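Putative secreted glycosylhydrolase (Parabacteroides distasonis ATCC 8503, PDB 3IMM) probably acts as a secreted glycoside hydrolase of the 3-keto-disaccharide hydrolase family. Local coordinates at residues Arg126-Gly131 with Met135-Gly140; Glu47-Asp52 with Val66-Asp71; Asp113-Lys118 with Lys141-Met146; Met146-Trp151 with Leu174-Phe179. All blocks are in the same frame, centred on the assembly; numbering follows the deposited sequence. Where two conformers were deposited one is given.

Interaction 1. Residues Arg126-Gly131 with Met135-Gly140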
loop_
_atom_site.group_PDB
_atom_site.type_symbol
_atom_site.label_atom_id
_atom_site.label_comp_id
_atom_site.label_asym_id
_atom_site.label_seq_id
_atom_site.Cartn_x
_atom_site.Cartn_y
_atom_site.Cartn_z
ATOM N N ARG A 126 -1.545 -5.453 8.315
ATOM C CA ARG A 126 -2.663 -6.227 7.762
ATOM C C ARG A 126 -3.674 -5.269 7.094
ATOM O O ARG A 126 -4.079 -4.250 7.684
ATOM C CB ARG A 126 -3.347 -7.034 8.859
ATOM C CG ARG A 126 -4.611 -7.755 8.376
ATOM C CD ARG A 126 -5.063 -8.755 9.369
ATOM N NE ARG A 126 -4.087 -9.841 9.520
ATOM C CZ ARG A 126 -4.143 -10.788 10.462
ATOM N NH1 ARG A 126 -5.153 -10.861 11.313
ATOM N NH2 ARG A 126 -3.181 -11.682 10.535
ATOM N N ILE A 127 -4.041 -5.571 5.861
ATOM C CA ILE A 127 -4.994 -4.753 5.102
ATOM C C ILE A 127 -6.173 -5.656 4.791
ATOM O O ILE A 127 -6.007 -6.665 4.146
ATOM C CB ILE A 127 -4.393 -4.188 3.812
ATOM C CG1 ILE A 127 -3.074 -3.473 4.106
ATOM C CG2 ILE A 127 -5.346 -3.226 3.136
ATOM C CD1 ILE A 127 -2.283 -3.154 2.831
ATOM N N LYS A 128 -7.342 -5.306 5.298
ATOM C CA LYS A 128 -8.565 -6.055 5.065
ATOM C C LYS A 128 -9.367 -5.295 4.025
ATOM O O LYS A 128 -9.741 -4.129 4.229
ATOM C CB LYS A 128 -9.391 -6.250 6.354
ATOM C CG LYS A 128 -8.613 -6.870 7.520
ATOM C CD LYS A 128 -9.504 -7.250 8.728
ATOM C CE LYS A 128 -9.892 -8.709 8.725
ATOM N NZ LYS A 128 -10.902 -9.065 9.750
ATOM N N CYS A 129 -9.612 -5.968 2.901
ATOM C CA CYS A 129 -10.261 -5.351 1.763
ATOM C C CYS A 129 -11.585 -6.047 1.476
ATOM O O CYS A 129 -11.644 -7.061 0.798
ATOM C CB CYS A 129 -9.340 -5.384 0.573
ATOM S SG CYS A 129 -7.876 -4.327 0.753
ATOM N N ALA A 130 -12.650 -5.475 2.014
ATOM C CA ALA A 130 -13.969 -6.070 1.971
ATOM C C ALA A 130 -14.869 -5.175 1.139
ATOM O O ALA A 130 -15.565 -4.313 1.661
ATOM C CB ALA A 130 -14.526 -6.273 3.420
ATOM N N GLY A 131 -14.838 -5.371 -0.180
ATOM C CA GLY A 131 -15.492 -4.441 -1.097
ATOM C C GLY A 131 -15.071 -3.000 -0.813
ATOM O O GLY A 131 -13.874 -2.688 -0.777
HETATM N N MSE A 135 -9.614 -1.656 5.827
HETATM C CA MSE A 135 -9.071 -1.407 7.151
HETATM C C MSE A 135 -7.565 -1.632 7.115
HETATM O O MSE A 135 -7.084 -2.568 6.466
HETATM C CB MSE A 135 -9.719 -2.344 8.177
HETATM C CG MSE A 135 -8.993 -2.405 9.497
HETATM SE SE MSE A 135 -9.863 -3.607 10.761
HETATM C CE MSE A 135 -11.575 -2.665 11.002
ATOM N N VAL A 136 -6.817 -0.773 7.805
ATOM C CA VAL A 136 -5.385 -0.972 7.929
ATOM C C VAL A 136 -5.048 -1.151 9.407
ATOM O O VAL A 136 -5.355 -0.311 10.256
ATOM C CB VAL A 136 -4.576 0.159 7.304
ATOM C CG1 VAL A 136 -3.108 -0.119 7.410
ATOM C CG2 VAL A 136 -4.990 0.384 5.845
ATOM N N ILE A 137 -4.359 -2.248 9.693
ATOM C CA ILE A 137 -3.905 -2.531 11.005
ATOM C C ILE A 137 -2.393 -2.507 10.919
ATOM O O ILE A 137 -1.822 -3.289 10.174
ATOM C CB ILE A 137 -4.422 -3.902 11.472
ATOM C CG1 ILE A 137 -5.961 -3.953 11.362
ATOM C CG2 ILE A 137 -3.938 -4.168 12.921
ATOM C CD1 ILE A 137 -6.507 -5.232 10.945
ATOM N N LEU A 138 -1.750 -1.627 11.679
ATOM C CA LEU A 138 -0.281 -1.439 11.617
ATOM C C LEU A 138 0.295 -1.718 13.017
ATOM O O LEU A 138 -0.143 -1.124 13.977
ATOM C CB LEU A 138 0.028 -0.016 11.155
ATOM C CG LEU A 138 1.487 0.439 11.098
ATOM C CD1 LEU A 138 2.289 -0.500 10.197
ATOM C CD2 LEU A 138 1.594 1.878 10.619
ATOM N N ASN A 139 1.224 -2.669 13.129
ATOM C CA ASN A 139 1.804 -3.029 14.404
ATOM C C ASN A 139 0.747 -3.296 15.495
ATOM O O ASN A 139 0.896 -2.911 16.650
ATOM C CB ASN A 139 2.853 -1.972 14.810
ATOM C CG ASN A 139 3.991 -1.920 13.825
ATOM O OD1 ASN A 139 4.346 -2.965 13.235
ATOM N ND2 ASN A 139 4.507 -0.731 13.547
ATOM N N GLY A 140 -0.327 -3.962 15.086
ATOM C CA GLY A 140 -1.396 -4.326 15.967
ATOM C C GLY A 140 -2.370 -3.213 16.296
ATOM O O GLY A 140 -3.233 -3.410 17.105
#

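Interaction 2. Residues Glu47-Asp52 with Val66-Asp71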
loop_
_atom_site.group_PDB
_atom_site.type_symbol
_atom_site.label_atom_id
_atom_site.label_comp_id
_atom_site.label_asym_id
_atom_site.label_seq_id
_atom_site.Cartn_x
_atom_site.Cartn_y
_atom_site.Cartn_z
ATOM N N GLU A 47 -10.368 -9.871 -4.580
ATOM C CA GLU A 47 -11.337 -9.086 -3.832
ATOM C C GLU A 47 -11.667 -9.851 -2.562
ATOM O O GLU A 47 -11.450 -11.092 -2.493
ATOM C CB GLU A 47 -12.612 -8.860 -4.641
ATOM C CG GLU A 47 -13.287 -10.128 -5.107
ATOM C CD GLU A 47 -14.524 -9.848 -5.928
ATOM O OE1 GLU A 47 -14.942 -8.660 -6.012
ATOM O OE2 GLU A 47 -15.086 -10.821 -6.484
ATOM N N ASN A 48 -12.177 -9.142 -1.563
ATOM C CA ASN A 48 -12.675 -9.810 -0.332
ATOM C C ASN A 48 -11.591 -10.664 0.306
ATOM O O ASN A 48 -11.710 -11.882 0.463
ATOM C CB ASN A 48 -13.937 -10.635 -0.638
ATOM C CG ASN A 48 -15.073 -9.758 -1.081
ATOM O OD1 ASN A 48 -15.293 -8.682 -0.496
ATOM N ND2 ASN A 48 -15.792 -10.181 -2.120
ATOM N N PHE A 49 -10.522 -9.972 0.657
ATOM C CA PHE A 49 -9.316 -10.578 1.130
ATOM C C PHE A 49 -8.694 -9.779 2.279
ATOM O O PHE A 49 -9.070 -8.660 2.532
ATOM C CB PHE A 49 -8.334 -10.689 -0.038
ATOM C CG PHE A 49 -7.844 -9.384 -0.565
ATOM C CD1 PHE A 49 -6.783 -8.710 0.051
ATOM C CD2 PHE A 49 -8.400 -8.838 -1.715
ATOM C CE1 PHE A 49 -6.307 -7.496 -0.469
ATOM C CE2 PHE A 49 -7.948 -7.623 -2.216
ATOM C CZ PHE A 49 -6.901 -6.956 -1.597
ATOM N N GLU A 50 -7.789 -10.432 2.998
ATOM C CA GLU A 50 -6.874 -9.765 3.880
ATOM C C GLU A 50 -5.441 -10.083 3.477
ATOM O O GLU A 50 -5.072 -11.275 3.204
ATOM C CB GLU A 50 -7.139 -10.081 5.354
ATOM C CG GLU A 50 -7.164 -11.481 5.736
ATOM C CD GLU A 50 -7.625 -11.674 7.180
ATOM O OE1 GLU A 50 -7.697 -10.697 7.937
ATOM O OE2 GLU A 50 -7.928 -12.808 7.542
ATOM N N LEU A 51 -4.657 -9.006 3.396
ATOM C CA LEU A 51 -3.276 -9.048 2.974
ATOM C C LEU A 51 -2.444 -8.721 4.207
ATOM O O LEU A 51 -2.699 -7.734 4.881
ATOM C CB LEU A 51 -3.073 -8.036 1.835
ATOM C CG LEU A 51 -1.669 -7.749 1.285
ATOM C CD1 LEU A 51 -1.134 -8.958 0.521
ATOM C CD2 LEU A 51 -1.667 -6.499 0.395
ATOM N N ASP A 52 -1.477 -9.584 4.508
ATOM C CA ASP A 52 -0.483 -9.383 5.565
ATOM C C ASP A 52 0.884 -9.211 4.934
ATOM O O ASP A 52 1.231 -9.897 3.936
ATOM C CB ASP A 52 -0.391 -10.623 6.448
ATOM C CG ASP A 52 -1.142 -10.497 7.715
ATOM O OD1 ASP A 52 -2.185 -9.859 7.730
ATOM O OD2 ASP A 52 -0.675 -11.055 8.694
ATOM N N VAL A 66 -0.536 -1.384 -3.255
ATOM C CA VAL A 66 -1.607 -1.039 -4.183
ATOM C C VAL A 66 -2.595 -2.184 -4.234
ATOM O O VAL A 66 -2.198 -3.318 -4.360
ATOM C CB VAL A 66 -1.046 -0.695 -5.574
ATOM C CG1 VAL A 66 -2.147 -0.327 -6.541
ATOM C CG2 VAL A 66 -0.053 0.480 -5.437
ATOM N N VAL A 67 -3.874 -1.885 -4.086
ATOM C CA VAL A 67 -4.937 -2.904 -4.165
ATOM C C VAL A 67 -5.960 -2.430 -5.187
ATOM O O VAL A 67 -5.959 -1.247 -5.620
ATOM C CB VAL A 67 -5.606 -3.201 -2.780
ATOM C CG1 VAL A 67 -4.552 -3.726 -1.774
ATOM C CG2 VAL A 67 -6.364 -1.948 -2.199
ATOM N N TYR A 68 -6.800 -3.361 -5.625
ATOM C CA TYR A 68 -7.911 -3.030 -6.495
ATOM C C TYR A 68 -7.435 -2.367 -7.784
ATOM O O TYR A 68 -8.090 -1.439 -8.303
ATOM C CB TYR A 68 -8.885 -2.074 -5.752
ATOM C CG TYR A 68 -9.592 -2.609 -4.536
ATOM C CD1 TYR A 68 -9.586 -3.958 -4.233
ATOM C CD2 TYR A 68 -10.373 -1.750 -3.726
ATOM C CE1 TYR A 68 -10.257 -4.441 -3.144
ATOM C CE2 TYR A 68 -11.084 -2.242 -2.641
ATOM C CZ TYR A 68 -11.027 -3.584 -2.363
ATOM O OH TYR A 68 -11.719 -4.116 -1.310
ATOM N N CYS A 69 -6.299 -2.818 -8.300
ATOM C CA CYS A 69 -5.744 -2.235 -9.510
ATOM C C CYS A 69 -6.354 -2.874 -10.739
ATOM O O CYS A 69 -6.238 -4.059 -10.935
ATOM C CB CYS A 69 -4.217 -2.337 -9.555
ATOM S SG CYS A 69 -3.571 -1.635 -11.033
ATOM N N THR A 70 -7.007 -2.063 -11.569
ATOM C CA THR A 70 -7.723 -2.568 -12.732
ATOM C C THR A 70 -6.904 -2.342 -14.010
ATOM O O THR A 70 -7.312 -2.777 -15.082
ATOM C CB THR A 70 -9.124 -1.909 -12.858
ATOM O OG1 THR A 70 -8.984 -0.489 -12.948
ATOM C CG2 THR A 70 -10.022 -2.258 -11.644
ATOM N N ASP A 71 -5.717 -1.745 -13.871
ATOM C CA ASP A 71 -4.815 -1.548 -14.985
ATOM C C ASP A 71 -3.417 -1.411 -14.443
ATOM O O ASP A 71 -3.089 -0.384 -13.861
ATOM C CB ASP A 71 -5.214 -0.259 -15.708
ATOM C CG ASP A 71 -4.420 -0.011 -16.991
ATOM O OD1 ASP A 71 -3.236 -0.427 -17.093
ATOM O OD2 ASP A 71 -4.996 0.631 -17.881
HETATM O O HOH W 1 -12.935 -6.423 -2.106
#

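Interaction 3. Residues Asp113-Lys118 with Lys141-Met146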
loop_
_atom_site.group_PDB
_atom_site.type_symbol
_atom_site.label_atom_id
_atom_site.label_comp_id
_atom_site.label_asym_id
_atom_site.label_seq_id
_atom_site.Cartn_x
_atom_site.Cartn_y
_atom_site.Cartn_z
ATOM N N ASP A 113 -0.184 8.817 14.161
ATOM C CA ASP A 113 1.045 8.573 13.397
ATOM C C ASP A 113 2.121 8.128 14.378
ATOM O O ASP A 113 1.898 8.062 15.601
ATOM C CB ASP A 113 1.495 9.772 12.512
ATOM C CG ASP A 113 2.115 10.932 13.325
ATOM O OD1 ASP A 113 1.721 11.119 14.523
ATOM O OD2 ASP A 113 2.983 11.654 12.755
ATOM N N LYS A 114 3.269 7.813 13.787
ATOM C CA LYS A 114 4.386 7.218 14.472
ATOM C C LYS A 114 3.947 5.946 15.216
ATOM O O LYS A 114 4.512 5.573 16.238
ATOM C CB LYS A 114 5.043 8.251 15.371
ATOM C CG LYS A 114 5.565 9.465 14.631
ATOM C CD LYS A 114 6.343 10.372 15.609
ATOM C CE LYS A 114 6.845 11.619 14.913
ATOM N NZ LYS A 114 8.002 12.195 15.655
ATOM N N VAL A 115 2.967 5.254 14.649
ATOM C CA VAL A 115 2.771 3.823 14.944
ATOM C C VAL A 115 3.854 2.976 14.226
ATOM O O VAL A 115 4.250 1.918 14.694
ATOM C CB VAL A 115 1.362 3.398 14.571
ATOM C CG1 VAL A 115 1.147 1.889 14.803
ATOM C CG2 VAL A 115 0.344 4.279 15.382
ATOM N N VAL A 116 4.321 3.445 13.080
ATOM C CA VAL A 116 5.398 2.798 12.372
ATOM C C VAL A 116 6.625 2.920 13.255
ATOM O O VAL A 116 6.811 3.899 13.966
ATOM C CB VAL A 116 5.651 3.435 10.971
ATOM C CG1 VAL A 116 6.132 4.871 11.094
ATOM C CG2 VAL A 116 6.658 2.604 10.154
ATOM N N LYS A 117 7.453 1.880 13.242
ATOM C CA LYS A 117 8.681 1.886 14.024
ATOM C C LYS A 117 9.720 2.705 13.293
ATOM O O LYS A 117 9.494 3.171 12.170
ATOM C CB LYS A 117 9.124 0.453 14.289
ATOM C CG LYS A 117 8.167 -0.222 15.238
ATOM C CD LYS A 117 8.420 -1.668 15.320
ATOM C CE LYS A 117 7.501 -2.335 16.345
ATOM N NZ LYS A 117 7.676 -3.837 16.247
ATOM N N LYS A 118 10.853 2.911 13.944
ATOM C CA LYS A 118 11.940 3.717 13.374
ATOM C C LYS A 118 12.664 2.940 12.286
ATOM O O LYS A 118 12.574 1.728 12.267
ATOM C CB LYS A 118 12.909 4.137 14.486
ATOM C CG LYS A 118 12.294 5.207 15.387
ATOM C CD LYS A 118 13.332 5.849 16.266
ATOM C CE LYS A 118 12.697 6.889 17.185
ATOM N NZ LYS A 118 13.516 7.036 18.439
ATOM N N LYS A 141 -2.253 -2.060 15.653
ATOM C CA LYS A 141 -3.154 -0.908 15.900
ATOM C C LYS A 141 -4.030 -0.659 14.696
ATOM O O LYS A 141 -3.528 -0.515 13.563
ATOM C CB LYS A 141 -2.373 0.359 16.155
ATOM C CG LYS A 141 -1.364 0.314 17.285
ATOM C CD LYS A 141 -2.007 0.464 18.631
ATOM C CE LYS A 141 -1.002 0.465 19.774
ATOM N NZ LYS A 141 -1.551 -0.030 21.105
ATOM N N LYS A 142 -5.341 -0.581 14.926
ATOM C CA LYS A 142 -6.258 -0.196 13.875
ATOM C C LYS A 142 -6.068 1.292 13.584
ATOM O O LYS A 142 -6.565 2.143 14.326
ATOM C CB LYS A 142 -7.686 -0.507 14.300
ATOM C CG LYS A 142 -8.716 -0.311 13.207
ATOM C CD LYS A 142 -9.987 -1.124 13.494
ATOM C CE LYS A 142 -10.825 -0.568 14.594
ATOM N NZ LYS A 142 -10.980 0.907 14.535
ATOM N N VAL A 143 -5.382 1.597 12.490
ATOM C CA VAL A 143 -5.047 2.970 12.165
ATOM C C VAL A 143 -5.976 3.640 11.142
ATOM O O VAL A 143 -6.138 4.838 11.185
ATOM C CB VAL A 143 -3.563 3.160 11.759
ATOM C CG1 VAL A 143 -2.678 2.844 12.979
ATOM C CG2 VAL A 143 -3.173 2.310 10.579
ATOM N N THR A 144 -6.610 2.871 10.270
ATOM C CA THR A 144 -7.323 3.454 9.136
ATOM C C THR A 144 -8.487 2.578 8.790
ATOM O O THR A 144 -8.363 1.353 8.739
ATOM C CB THR A 144 -6.367 3.619 7.910
ATOM O OG1 THR A 144 -5.210 4.341 8.345
ATOM C CG2 THR A 144 -7.040 4.336 6.723
ATOM N N GLU A 145 -9.625 3.220 8.562
ATOM C CA GLU A 145 -10.870 2.540 8.169
ATOM C C GLU A 145 -11.573 3.422 7.165
ATOM O O GLU A 145 -12.095 4.481 7.515
ATOM C CB GLU A 145 -11.806 2.336 9.355
ATOM C CG GLU A 145 -11.716 0.992 9.951
ATOM C CD GLU A 145 -12.711 0.771 11.038
ATOM O OE1 GLU A 145 -12.579 1.402 12.089
ATOM O OE2 GLU A 145 -13.630 -0.027 10.818
HETATM N N MSE A 146 -11.590 2.978 5.921
HETATM C CA MSE A 146 -12.179 3.731 4.849
HETATM C C MSE A 146 -13.435 3.032 4.398
HETATM O O MSE A 146 -13.415 1.840 4.105
HETATM C CB MSE A 146 -11.232 3.761 3.648
HETATM C CG MSE A 146 -11.898 4.346 2.404
HETATM SE SE MSE A 146 -10.642 4.801 0.998
HETATM C CE MSE A 146 -10.152 6.521 1.486
#

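Interaction 4. Residues Met146-Trp151 with Leu174-Phe179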
loop_
_atom_site.group_PDB
_atom_site.type_symbol
_atom_site.label_atom_id
_atom_site.label_comp_id
_atom_site.label_asym_id
_atom_site.label_seq_id
_atom_site.Cartn_x
_atom_site.Cartn_y
_atom_site.Cartn_z
HETATM N N MSE A 146 -11.590 2.978 5.921
HETATM C CA MSE A 146 -12.179 3.731 4.849
HETATM C C MSE A 146 -13.435 3.032 4.398
HETATM O O MSE A 146 -13.415 1.840 4.105
HETATM C CB MSE A 146 -11.232 3.761 3.648
HETATM C CG MSE A 146 -11.898 4.346 2.404
HETATM SE SE MSE A 146 -10.642 4.801 0.998
HETATM C CE MSE A 146 -10.152 6.521 1.486
ATOM N N ASP A 147 -14.506 3.795 4.263
ATOM C CA ASP A 147 -15.661 3.389 3.421
ATOM C C ASP A 147 -15.648 4.221 2.138
ATOM O O ASP A 147 -16.097 5.343 2.129
ATOM C CB ASP A 147 -16.986 3.581 4.177
ATOM C CG ASP A 147 -18.225 3.150 3.355
ATOM O OD1 ASP A 147 -18.167 2.966 2.113
ATOM O OD2 ASP A 147 -19.292 3.071 3.977
HETATM N N MSE A 148 -15.220 3.601 1.046
HETATM C CA MSE A 148 -15.054 4.238 -0.261
HETATM C C MSE A 148 -16.305 4.904 -0.811
HETATM O O MSE A 148 -16.198 5.793 -1.667
HETATM C CB MSE A 148 -14.508 3.217 -1.294
HETATM C CG MSE A 148 -13.178 2.653 -0.918
HETATM SE SE MSE A 148 -12.616 1.217 -2.013
HETATM C CE MSE A 148 -12.297 2.178 -3.680
ATOM N N SER A 149 -17.479 4.515 -0.312
ATOM C CA SER A 149 -18.742 5.090 -0.784
ATOM C C SER A 149 -18.866 6.548 -0.400
ATOM O O SER A 149 -19.584 7.261 -1.067
ATOM C CB SER A 149 -19.972 4.298 -0.310
ATOM O OG SER A 149 -20.088 4.337 1.074
ATOM N N LYS A 150 -18.118 6.996 0.616
ATOM C CA LYS A 150 -18.107 8.405 1.016
ATOM C C LYS A 150 -17.334 9.268 0.049
ATOM O O LYS A 150 -17.501 10.481 0.037
ATOM C CB LYS A 150 -17.492 8.590 2.395
ATOM C CG LYS A 150 -18.254 7.904 3.533
ATOM C CD LYS A 150 -17.454 7.943 4.867
ATOM C CE LYS A 150 -17.475 9.327 5.547
ATOM N NZ LYS A 150 -16.199 9.537 6.329
ATOM N N TRP A 151 -16.474 8.666 -0.760
ATOM C CA TRP A 151 -15.596 9.438 -1.656
ATOM C C TRP A 151 -16.314 9.672 -2.993
ATOM O O TRP A 151 -15.963 9.077 -4.026
ATOM C CB TRP A 151 -14.255 8.706 -1.847
ATOM C CG TRP A 151 -13.252 9.082 -0.808
ATOM C CD1 TRP A 151 -12.206 9.957 -0.959
ATOM C CD2 TRP A 151 -13.232 8.654 0.559
ATOM N NE1 TRP A 151 -11.539 10.085 0.240
ATOM C CE2 TRP A 151 -12.161 9.302 1.186
ATOM C CE3 TRP A 151 -14.022 7.803 1.310
ATOM C CZ2 TRP A 151 -11.870 9.120 2.526
ATOM C CZ3 TRP A 151 -13.702 7.606 2.657
ATOM C CH2 TRP A 151 -12.637 8.252 3.237
ATOM N N LEU A 174 -14.967 3.476 -7.810
ATOM C CA LEU A 174 -13.871 2.564 -8.093
ATOM C C LEU A 174 -14.329 1.103 -7.861
ATOM O O LEU A 174 -15.048 0.815 -6.877
ATOM C CB LEU A 174 -12.649 2.928 -7.232
ATOM C CG LEU A 174 -11.356 3.306 -7.967
ATOM C CD1 LEU A 174 -11.534 4.367 -8.983
ATOM C CD2 LEU A 174 -10.313 3.673 -6.976
ATOM N N PRO A 175 -13.994 0.208 -8.812
ATOM C CA PRO A 175 -14.128 -1.229 -8.571
ATOM C C PRO A 175 -13.326 -1.702 -7.348
ATOM O O PRO A 175 -12.240 -1.154 -7.051
ATOM C CB PRO A 175 -13.560 -1.856 -9.856
ATOM C CG PRO A 175 -13.715 -0.787 -10.912
ATOM C CD PRO A 175 -13.528 0.509 -10.187
ATOM N N THR A 176 -13.826 -2.765 -6.706
ATOM C CA THR A 176 -13.270 -3.289 -5.479
ATOM C C THR A 176 -12.704 -4.706 -5.713
ATOM O O THR A 176 -12.821 -5.624 -4.890
ATOM C CB THR A 176 -14.315 -3.190 -4.369
ATOM O OG1 THR A 176 -15.457 -4.017 -4.677
ATOM C CG2 THR A 176 -14.743 -1.729 -4.216
ATOM N N LYS A 177 -12.107 -4.846 -6.882
ATOM C CA LYS A 177 -11.426 -6.048 -7.322
ATOM C C LYS A 177 -10.311 -5.614 -8.278
ATOM O O LYS A 177 -10.531 -4.763 -9.147
ATOM C CB LYS A 177 -12.409 -6.982 -8.061
ATOM C CG LYS A 177 -11.698 -8.148 -8.786
ATOM C CD LYS A 177 -12.635 -9.250 -9.298
ATOM C CE LYS A 177 -11.831 -10.259 -10.100
ATOM N NZ LYS A 177 -12.663 -11.304 -10.791
ATOM N N GLY A 178 -9.142 -6.225 -8.150
ATOM C CA GLY A 178 -8.065 -6.038 -9.124
ATOM C C GLY A 178 -6.749 -6.595 -8.627
ATOM O O GLY A 178 -6.692 -7.338 -7.642
ATOM N N PHE A 179 -5.679 -6.202 -9.298
ATOM C CA PHE A 179 -4.362 -6.723 -8.981
ATOM C C PHE A 179 -3.853 -6.042 -7.703
ATOM O O PHE A 179 -4.310 -4.951 -7.364
ATOM C CB PHE A 179 -3.397 -6.505 -10.140
ATOM C CG PHE A 179 -3.872 -7.099 -11.427
ATOM C CD1 PHE A 179 -3.637 -8.420 -11.713
ATOM C CD2 PHE A 179 -4.577 -6.341 -12.345
ATOM C CE1 PHE A 179 -4.072 -8.961 -12.887
ATOM C CE2 PHE A 179 -5.013 -6.889 -13.548
ATOM C CZ PHE A 179 -4.762 -8.198 -13.804
#

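Interaction 1. Residues Arg126-Gly131 with Met135-Gly140
Four backbone hydrogen bonds tie Arg126 and Lys128 to Ile137 and Met135. In the first pair Arg126 N donates to Ile137 O at 2.9 Å. Ile137 N returns the bond to Arg126 O at 2.8 Å, almost straight, with an N-H...O angle of 169°. In the second pair Lys128 N donates to Met135 O at 3.0 Å and Met135 N to Lys128 O at 2.9 Å.

Between these pairs, Ile127 and Val136 form a non-hydrogen-bonded pair. Weaker CA-H...O contacts fill in here. Ile127 CA lies 3.3 Å from Met135 O, and Val136 CA lies 3.5 Å from Arg126 O. The strands 122-130 and 133-138 make an antiparallel beta hairpin in the six-stranded sheet of a concanavalin-like beta sandwich. Ile127 and Val136 are buried on the inner face, where Ile127 meets Val65 of the facing sheet.

Apolar contacts occupy the other face. Ile137 and Arg126 lie side by side and point the same way, with Ile137 CD1 4.1 Å from Arg126 CG. The Arg126 chain runs extended and then bends at chi3 (-65°). This turns the guanidinium away from Ile137, and Arg126 NE forms a salt bridge with Asp52 on strand 49-57. Lys128 and Met135, a selenomethionine, also run alongside each other. Lys128 CD is 4.2 Å from Met135 SE, but this contact is doubtful, since Met135 has a second conformer.

Interaction 2. Residues Glu47-Asp52 with Val66-Asp71
Phe49 reaches across the beta sandwich to Val67 and Tyr68. Strand 49-57 belongs to the six-stranded sheet and strand 62-69 to the five-stranded one, so the contact joins the two sheets. The packed part is small and fully buried. Val67 CG1 sits at the edge of the Phe49 ring, near its plane, with Phe49 CZ 4.0 Å away. Next to it, Phe49 CE2 lies 4.0 Å from Tyr68 CE1. The two aromatic side chains cross at a slant.

Phe49 CG stands between its backbone N and carbonyl carbon (chi1 66°), and the ring then extends to Val67 and Tyr68. Val67 CG2 also lies over one face of the Tyr68 ring, toward the rim. Ile180 and Ile198 touch Phe49 from strands 179-182 and 191-200, and Cys129 packs beside it.

The other side of the contact is polar and looser. Asn48 is exposed and, with Phe49, faces Cys129 in a G1 beta bulge. No direct hydrogen bond joins the two segments. A water bridges them instead: it accepts from Asn48 N at 2.9 Å and donates to Tyr68 OH at 2.7 Å. Tyr68 OH in turn donates to Gly131 O.

The phenol oxygen is thus both acceptor and donor, and these two bonds should limit how the ring can swing. The sheets meet here through carbon contacts, while the Tyr68 hydroxyl is satisfied by a water and the carbonyl of Gly131.

Interaction 3. Residues Asp113-Lys118 with Lys141-Met146
Val115 sets one methyl against Lys141 and the other against Val143. Its partners lie on strand 141-147, an outermost strand of the six-stranded sheet in this beta sandwich. Val115 itself lies in the long loop between strands 80-85 and 122-130, so the contact packs that loop against the edge strand of the sheet.

The first shell is wholly apolar. Val115 CG1 meets the start of the Lys141 chain, with Lys141 CG 3.9 Å and Lys141 CB 4.1 Å away. The Lys141 chain bends at chi2 (-79°), and its ammonium end leads away from Val115 on an exposed surface. Val115 CG2 lies 4.1 Å from Val143 CG1. These two side chains slide past each other in opposite directions. Val143 CG1 is anti to its own carbonyl carbon (chi1 -65°), which sets this methyl on the side of Val115.

The second shell fixes both backbones. Val115 O accepts from Asn139 ND2, just before strand 141-147, and Val115 also touches Leu138. Lys114 N is bonded to Asp87, and Lys117 N to Asn123. On the strand, Val143 and Thr144 both face Val136 in a classic beta bulge, and Thr144 OG1 bonds to Gly102 O.

Between Lys141 and Val143, Lys142 turns to the other face of the strand, where it and Glu145 touch Met135, and it forms a salt bridge with Glu145. Lys142 NZ is 3.0 Å from Glu145 OE1 and meets it from above the carboxylate plane, 47° out of it.

Interaction 4. Residues Met146-Trp151 with Leu174-Phe179
Met148 and Leu174 cross at about a right angle, with the Met148 methyl at the crossing. Met148 is a selenomethionine. Its CE lies 3.6 Å from Leu174 CB and 4.1 Å from Leu174 CD2. The chain leaves with CG anti to the carbonyl carbon and stays extended until it bends at chi3 (69°), which brings CE against Leu174. One atom further back, Met148 SE is 4.2 Å from Thr176 CG2. The side chain therefore touches Leu174 with its end and Thr176 with its selenium. No hydrogen bond crosses between the segments.

The backbone that presents Met148 is held locally. Asp147 OD1 accepts from Ser149 N at 3.0 Å, which makes an Asx turn, and also from Ser149 OG at 2.6 Å. Both donors come from the same face of the carboxylate. The turn leads into a short 3-10 segment, 148-150, closed by a bond from Trp151 N to Met148 O.

The contact joins the 3-10 segment just after strand 141-147 to the loop before strand 179-182. Val80 of strand 80-85 touches both Met148 and Leu174. Tyr68 of strand 62-69 touches Met148 and Thr176, and Ile134 of strand 133-138 packs on Met148.

The four contacts belong to one beta sandwich. Interactions 1 and 2 have centres about 11 Å apart and share the six-stranded sheet, where strands 122-130 and 49-57 are neighbours. Interaction 3 continues that sheet: Val136 N meets Thr144 O at 2.8 Å. Interaction 4 follows on strand 141-147 and shares Met146 with interaction 3, although their centres are about 20 Å apart. It returns to interaction 2 through Cys69 O and Phe179 N, 2.8 Å apart. A sodium ion is bound at Asn62, Ser63, Glu81 and Gln83. It lies about 12 Å from the Ile127 side chain and about 13 Å from that of Val67, so neither residue binds it.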